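Local structure of penicillin binding protein 2X (Streptococcus thermophilus, 5U47) at residues A[74-78]-A[129-134]; A[81-86]-A[121-126]. The protein probably acts as a penicillin-binding transpeptidase that cross-links peptidoglycan strands as part of the machinery building the septal wall in cell division. The protein carries 1 engineered substitution. All coordinates share one frame; numbering follows the deposited sequence. Where two conformers were deposited one is given.

Contact 1. Residues A[74-78]-A[129-134]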
loop_
_atom_site.group_PDB
_atom_site.type_symbol
_atom_site.label_atom_id
_atom_site.label_comp_id
_atom_site.label_asym_id
_atom_site.label_seq_id
_atom_site.Cartn_x
_atom_site.Cartn_y
_atom_site.Cartn_z
ATOM N N GLN A 74 -20.854 53.376 -4.190
ATOM C CA GLN A 74 -21.299 51.991 -4.400
ATOM C C GLN A 74 -21.243 51.085 -3.164
ATOM O O GLN A 74 -21.777 49.970 -3.209
ATOM C CB GLN A 74 -20.434 51.346 -5.484
ATOM C CG GLN A 74 -20.486 52.028 -6.845
ATOM C CD GLN A 74 -19.296 51.654 -7.695
ATOM O OE1 GLN A 74 -18.149 51.751 -7.247
ATOM N NE2 GLN A 74 -19.552 51.248 -8.930
ATOM N N PHE A 75 -20.577 51.524 -2.091
ATOM C CA PHE A 75 -20.464 50.726 -0.845
ATOM C C PHE A 75 -21.785 50.065 -0.393
ATOM O O PHE A 75 -21.821 48.864 -0.090
ATOM C CB PHE A 75 -19.919 51.619 0.285
ATOM C CG PHE A 75 -18.413 51.739 0.328
ATOM C CD1 PHE A 75 -17.616 51.558 -0.806
ATOM C CD2 PHE A 75 -17.789 52.110 1.517
ATOM C CE1 PHE A 75 -16.232 51.689 -0.734
ATOM C CE2 PHE A 75 -16.406 52.258 1.587
ATOM C CZ PHE A 75 -15.626 52.045 0.459
ATOM N N ASP A 76 -22.856 50.857 -0.370
ATOM C CA ASP A 76 -24.182 50.390 0.050
ATOM C C ASP A 76 -24.751 49.302 -0.861
ATOM O O ASP A 76 -25.399 48.376 -0.382
ATOM C CB ASP A 76 -25.172 51.566 0.094
ATOM C CG ASP A 76 -26.546 51.161 0.620
ATOM O OD1 ASP A 76 -26.628 50.636 1.755
ATOM O OD2 ASP A 76 -27.543 51.384 -0.096
ATOM N N LYS A 77 -24.540 49.431 -2.172
ATOM C CA LYS A 77 -25.050 48.423 -3.109
ATOM C C LYS A 77 -24.288 47.100 -2.928
ATOM O O LYS A 77 -24.876 46.014 -3.006
ATOM C CB LYS A 77 -24.988 48.923 -4.556
ATOM C CG LYS A 77 -25.479 47.925 -5.602
ATOM C CD LYS A 77 -26.854 47.345 -5.262
ATOM C CE LYS A 77 -27.322 46.369 -6.328
ATOM N NZ LYS A 77 -28.594 45.707 -5.941
ATOM N N VAL A 78 -22.982 47.201 -2.671
ATOM C CA VAL A 78 -22.153 46.029 -2.399
ATOM C C VAL A 78 -22.684 45.317 -1.148
ATOM O O VAL A 78 -22.754 44.084 -1.122
ATOM C CB VAL A 78 -20.654 46.399 -2.222
ATOM C CG1 VAL A 78 -19.838 45.195 -1.754
ATOM C CG2 VAL A 78 -20.074 46.948 -3.519
ATOM N N ALA A 129 -24.370 45.590 -12.040
ATOM C CA ALA A 129 -24.510 46.812 -11.217
ATOM C C ALA A 129 -23.417 47.860 -11.491
ATOM O O ALA A 129 -23.383 48.903 -10.839
ATOM C CB ALA A 129 -24.517 46.453 -9.735
ATOM N N GLY A 130 -22.513 47.574 -12.426
ATOM C CA GLY A 130 -21.449 48.520 -12.777
ATOM C C GLY A 130 -20.423 48.763 -11.676
ATOM O O GLY A 130 -19.800 49.814 -11.633
ATOM N N ILE A 131 -20.232 47.779 -10.801
ATOM C CA ILE A 131 -19.285 47.900 -9.698
ATOM C C ILE A 131 -17.995 47.148 -10.042
ATOM O O ILE A 131 -18.019 45.953 -10.350
ATOM C CB ILE A 131 -19.878 47.331 -8.394
ATOM C CG1 ILE A 131 -21.205 48.028 -8.055
ATOM C CG2 ILE A 131 -18.889 47.490 -7.240
ATOM C CD1 ILE A 131 -22.024 47.325 -6.990
ATOM N N LYS A 132 -16.883 47.872 -9.977
ATOM C CA LYS A 132 -15.547 47.344 -10.226
ATOM C C LYS A 132 -14.810 47.274 -8.901
ATOM O O LYS A 132 -15.211 47.931 -7.945
ATOM C CB LYS A 132 -14.788 48.281 -11.177
ATOM C CG LYS A 132 -15.322 48.258 -12.595
ATOM C CD LYS A 132 -14.730 49.363 -13.457
ATOM C CE LYS A 132 -15.015 49.110 -14.933
ATOM N NZ LYS A 132 -16.464 48.885 -15.217
ATOM N N GLY A 133 -13.742 46.478 -8.845
ATOM C CA GLY A 133 -12.914 46.368 -7.635
ATOM C C GLY A 133 -13.120 45.119 -6.788
ATOM O O GLY A 133 -12.351 44.884 -5.850
ATOM N N MET A 134 -14.164 44.341 -7.083
ATOM C CA MET A 134 -14.419 43.090 -6.339
ATOM C C MET A 134 -13.644 41.988 -7.032
ATOM O O MET A 134 -13.569 41.968 -8.260
ATOM C CB MET A 134 -15.915 42.763 -6.292
ATOM C CG MET A 134 -16.769 43.889 -5.704
ATOM S SD MET A 134 -16.328 44.355 -4.010
ATOM C CE MET A 134 -16.710 42.838 -3.123
HETATM O O HOH W 1 -22.263 51.030 -9.614
#
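A Schellman motif ends helix 116-128 in the dimerisation-domain region of this penicillin-binding protein, and the loop leaving it meets helix 72-86 through Ile131. Gly130 carries the positive phi of the motif, 67°, an angle that favours glycine. Just beyond it, the Ile131 side chain points at the helix and touches three residues there. Ile131 CG2 meets Val78 CG2 at 3.9 Å, and Ile131 CD1, at the end of an extended branch (chi2 166°), lies 3.8 Å from Lys77 CG, the two side chains crossing at about a right angle. Gln74 runs past Ile131 in the opposite direction, its amide nitrogen NE2 coming to 3.7 Å from Ile131 CG1. Val78 CG1, anti to the backbone N (chi1 172°), meets Met134 tip to tip, 4.1 Å from Met134 CE. Met134 opens strand 134-143 and also packs on Ile52 and Ala54 of strand 42-55, so the helix is joined to the sheet through this thioether. Val78 is covered further by Thr93 and Leu97 of helix 90-97. The amide of Gln74 is fixed from both of its ends: OE1 is hydrogen-bonded to the backbone N of Gln71, and NE2 donates to a water at 2.8 Å, which in turn donates to Ala129 O at 2.7 Å.

Contact 2. Residues A[81-86]-A[121-126]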
loop_
_atom_site.group_PDB
_atom_site.type_symbol
_atom_site.label_atom_id
_atom_site.label_comp_id
_atom_site.label_asym_id
_atom_site.label_seq_id
_atom_site.Cartn_x
_atom_site.Cartn_y
_atom_site.Cartn_z
ATOM N N ILE A 81 -25.832 43.402 -1.971
ATOM C CA ILE A 81 -25.437 42.197 -2.690
ATOM C C ILE A 81 -24.854 41.126 -1.745
ATOM O O ILE A 81 -25.250 39.959 -1.824
ATOM C CB ILE A 81 -24.458 42.528 -3.843
ATOM C CG1 ILE A 81 -25.197 43.347 -4.925
ATOM C CG2 ILE A 81 -23.888 41.243 -4.444
ATOM C CD1 ILE A 81 -24.301 43.979 -5.975
ATOM N N LEU A 82 -23.947 41.523 -0.852
ATOM C CA LEU A 82 -23.332 40.570 0.074
ATOM C C LEU A 82 -24.338 39.980 1.070
ATOM O O LEU A 82 -24.216 38.806 1.463
ATOM C CB LEU A 82 -22.112 41.172 0.785
ATOM C CG LEU A 82 -20.914 41.580 -0.105
ATOM C CD1 LEU A 82 -19.634 41.592 0.722
ATOM C CD2 LEU A 82 -20.710 40.649 -1.293
ATOM N N LYS A 83 -25.323 40.782 1.469
ATOM C CA LYS A 83 -26.367 40.322 2.380
ATOM C C LYS A 83 -27.223 39.267 1.686
ATOM O O LYS A 83 -27.358 38.147 2.179
ATOM C CB LYS A 83 -27.243 41.494 2.838
ATOM C CG LYS A 83 -28.368 41.099 3.794
ATOM C CD LYS A 83 -27.836 40.502 5.092
ATOM C CE LYS A 83 -28.969 40.086 6.025
ATOM N NZ LYS A 83 -28.455 39.491 7.287
ATOM N N ASP A 84 -27.773 39.622 0.527
ATOM C CA ASP A 84 -28.619 38.699 -0.225
ATOM C C ASP A 84 -27.891 37.399 -0.630
ATOM O O ASP A 84 -28.434 36.303 -0.459
ATOM C CB ASP A 84 -29.161 39.391 -1.484
ATOM C CG ASP A 84 -29.940 38.438 -2.386
ATOM O OD1 ASP A 84 -30.772 37.650 -1.867
ATOM O OD2 ASP A 84 -29.711 38.478 -3.617
ATOM N N LYS A 85 -26.663 37.530 -1.132
ATOM C CA LYS A 85 -25.884 36.378 -1.637
ATOM C C LYS A 85 -25.065 35.550 -0.607
ATOM O O LYS A 85 -24.940 34.341 -0.776
ATOM C CB LYS A 85 -24.944 36.852 -2.747
ATOM C CG LYS A 85 -25.625 37.558 -3.917
ATOM C CD LYS A 85 -26.541 36.637 -4.709
ATOM C CE LYS A 85 -27.056 37.334 -5.964
ATOM N NZ LYS A 85 -27.972 36.474 -6.765
ATOM N N LEU A 86 -24.517 36.193 0.428
ATOM C CA LEU A 86 -23.697 35.516 1.449
ATOM C C LEU A 86 -24.231 35.592 2.875
ATOM O O LEU A 86 -23.653 34.980 3.769
ATOM C CB LEU A 86 -22.273 36.090 1.464
ATOM C CG LEU A 86 -21.424 35.898 0.202
ATOM C CD1 LEU A 86 -20.087 36.603 0.371
ATOM C CD2 LEU A 86 -21.221 34.418 -0.105
ATOM N N ASP A 121 -22.300 33.866 -9.744
ATOM C CA ASP A 121 -23.507 34.654 -9.522
ATOM C C ASP A 121 -23.086 36.040 -9.014
ATOM O O ASP A 121 -23.483 37.060 -9.589
ATOM C CB ASP A 121 -24.427 33.929 -8.517
ATOM C CG ASP A 121 -25.748 34.646 -8.286
ATOM O OD1 ASP A 121 -25.999 35.702 -8.883
ATOM O OD2 ASP A 121 -26.551 34.138 -7.486
ATOM N N LEU A 122 -22.259 36.071 -7.965
ATOM C CA LEU A 122 -21.743 37.345 -7.421
ATOM C C LEU A 122 -21.060 38.188 -8.496
ATOM O O LEU A 122 -21.314 39.385 -8.581
ATOM C CB LEU A 122 -20.751 37.124 -6.269
ATOM C CG LEU A 122 -21.268 36.848 -4.852
ATOM C CD1 LEU A 122 -20.148 36.356 -3.949
ATOM C CD2 LEU A 122 -21.891 38.096 -4.260
ATOM N N GLU A 123 -20.194 37.572 -9.302
ATOM C CA GLU A 123 -19.506 38.310 -10.378
ATOM C C GLU A 123 -20.494 38.947 -11.343
ATOM O O GLU A 123 -20.369 40.122 -11.669
ATOM C CB GLU A 123 -18.546 37.428 -11.166
ATOM C CG GLU A 123 -17.181 37.247 -10.527
ATOM C CD GLU A 123 -16.180 36.617 -11.488
ATOM O OE1 GLU A 123 -16.530 35.618 -12.150
ATOM O OE2 GLU A 123 -15.044 37.122 -11.576
ATOM N N LYS A 124 -21.476 38.162 -11.786
ATOM C CA LYS A 124 -22.509 38.659 -12.697
ATOM C C LYS A 124 -23.264 39.826 -12.070
ATOM O O LYS A 124 -23.622 40.777 -12.758
ATOM C CB LYS A 124 -23.497 37.544 -13.074
ATOM C CG LYS A 124 -24.569 37.984 -14.064
ATOM C CD LYS A 124 -25.490 36.844 -14.473
ATOM C CE LYS A 124 -26.550 37.350 -15.445
ATOM N NZ LYS A 124 -27.474 36.273 -15.906
ATOM N N THR A 125 -23.485 39.746 -10.762
ATOM C CA THR A 125 -24.205 40.789 -10.038
ATOM C C THR A 125 -23.418 42.106 -10.004
ATOM O O THR A 125 -23.998 43.168 -10.194
ATOM C CB THR A 125 -24.577 40.308 -8.610
ATOM O OG1 THR A 125 -25.280 39.061 -8.698
ATOM C CG2 THR A 125 -25.457 41.307 -7.899
ATOM N N PHE A 126 -22.109 42.044 -9.774
ATOM C CA PHE A 126 -21.280 43.269 -9.739
ATOM C C PHE A 126 -21.148 43.890 -11.126
ATOM O O PHE A 126 -21.196 45.106 -11.271
ATOM C CB PHE A 126 -19.883 43.008 -9.158
ATOM C CG PHE A 126 -19.885 42.608 -7.704
ATOM C CD1 PHE A 126 -20.426 43.445 -6.744
ATOM C CD2 PHE A 126 -19.288 41.413 -7.287
ATOM C CE1 PHE A 126 -20.419 43.092 -5.401
ATOM C CE2 PHE A 126 -19.280 41.054 -5.944
ATOM C CZ PHE A 126 -19.845 41.891 -5.001
#
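Helix 72-86 and helix 116-128 pack nearly antiparallel here, the axes of segments 81-86 and 121-126 making an angle of 155° and coming within 11.1 Å. Leu122 provides a knob, seated in a hole formed by Ile81, Leu82, Lys85 and Leu86. Leu122 CD2 does most of the touching, 3.6 Å from Lys85 CB and 3.7 Å from Ile81 CG2; CD1 faces Leu86. One turn on, Ile81 and Thr125 meet end to end, with Ile81 CD1 only 3.5 Å from Thr125 CG2, a tight carbon pair. The same CD1 approaches the Phe126 ring obliquely, whereas Leu82 CD2 lies at the ring's edge near its plane, 4.0 Å from Phe126 CZ. Beneath these residues is the sheet: Leu82 and Phe126 both rest on Ile52 of strand 42-55, and Leu122 on Phe136 of strand 134-143. Toward the outer margin, Lys85 slides its methylenes past Leu122 and bends at chi2 (-66°) before running extended to the Asp121 carboxylate. Lys85 NZ forms a salt bridge with Asp121, bonding OD2 at 2.8 Å on the syn side, 24° out of the carboxylate plane, with a weak bond to OD1 at 3.0 Å. Thr125 turns its hydroxyl back along its own helix, OG1 donating to Asp121 O at 2.8 Å; that carbonyl also accepts from Thr125 N. The chemistry is thus graded across the interface: Leu82, Leu122 and Phe126 face the sheet and the ion pair lies at the partly exposed margin, while Thr125, its hydroxyl bonded within the helix, presents a methyl to Ile81. The lysine positive charge probably favours an ionised Asp121.

From the N terminus, the chain passes through strand 42-55 and enters helix 72-86, which supplies the first segment of both contacts. Contact 2 closes the shorter loop, returning at 121-126 after helix 90-97 and strand 104-105; contact 1 closes the longer one at 129-134, so the two are nested rather than crossed. Helix 116-128 and its exit loop therefore run back along helix 72-86, and the chain then enters strand 134-143 against strand 42-55. The two contacts, about 10 Å apart between centres, join directly: Ile131 N probably hydrogen-bonds Phe126 O, and Phe126 CZ packs on Met134 CG. Together they tie the helical pair to the sheet.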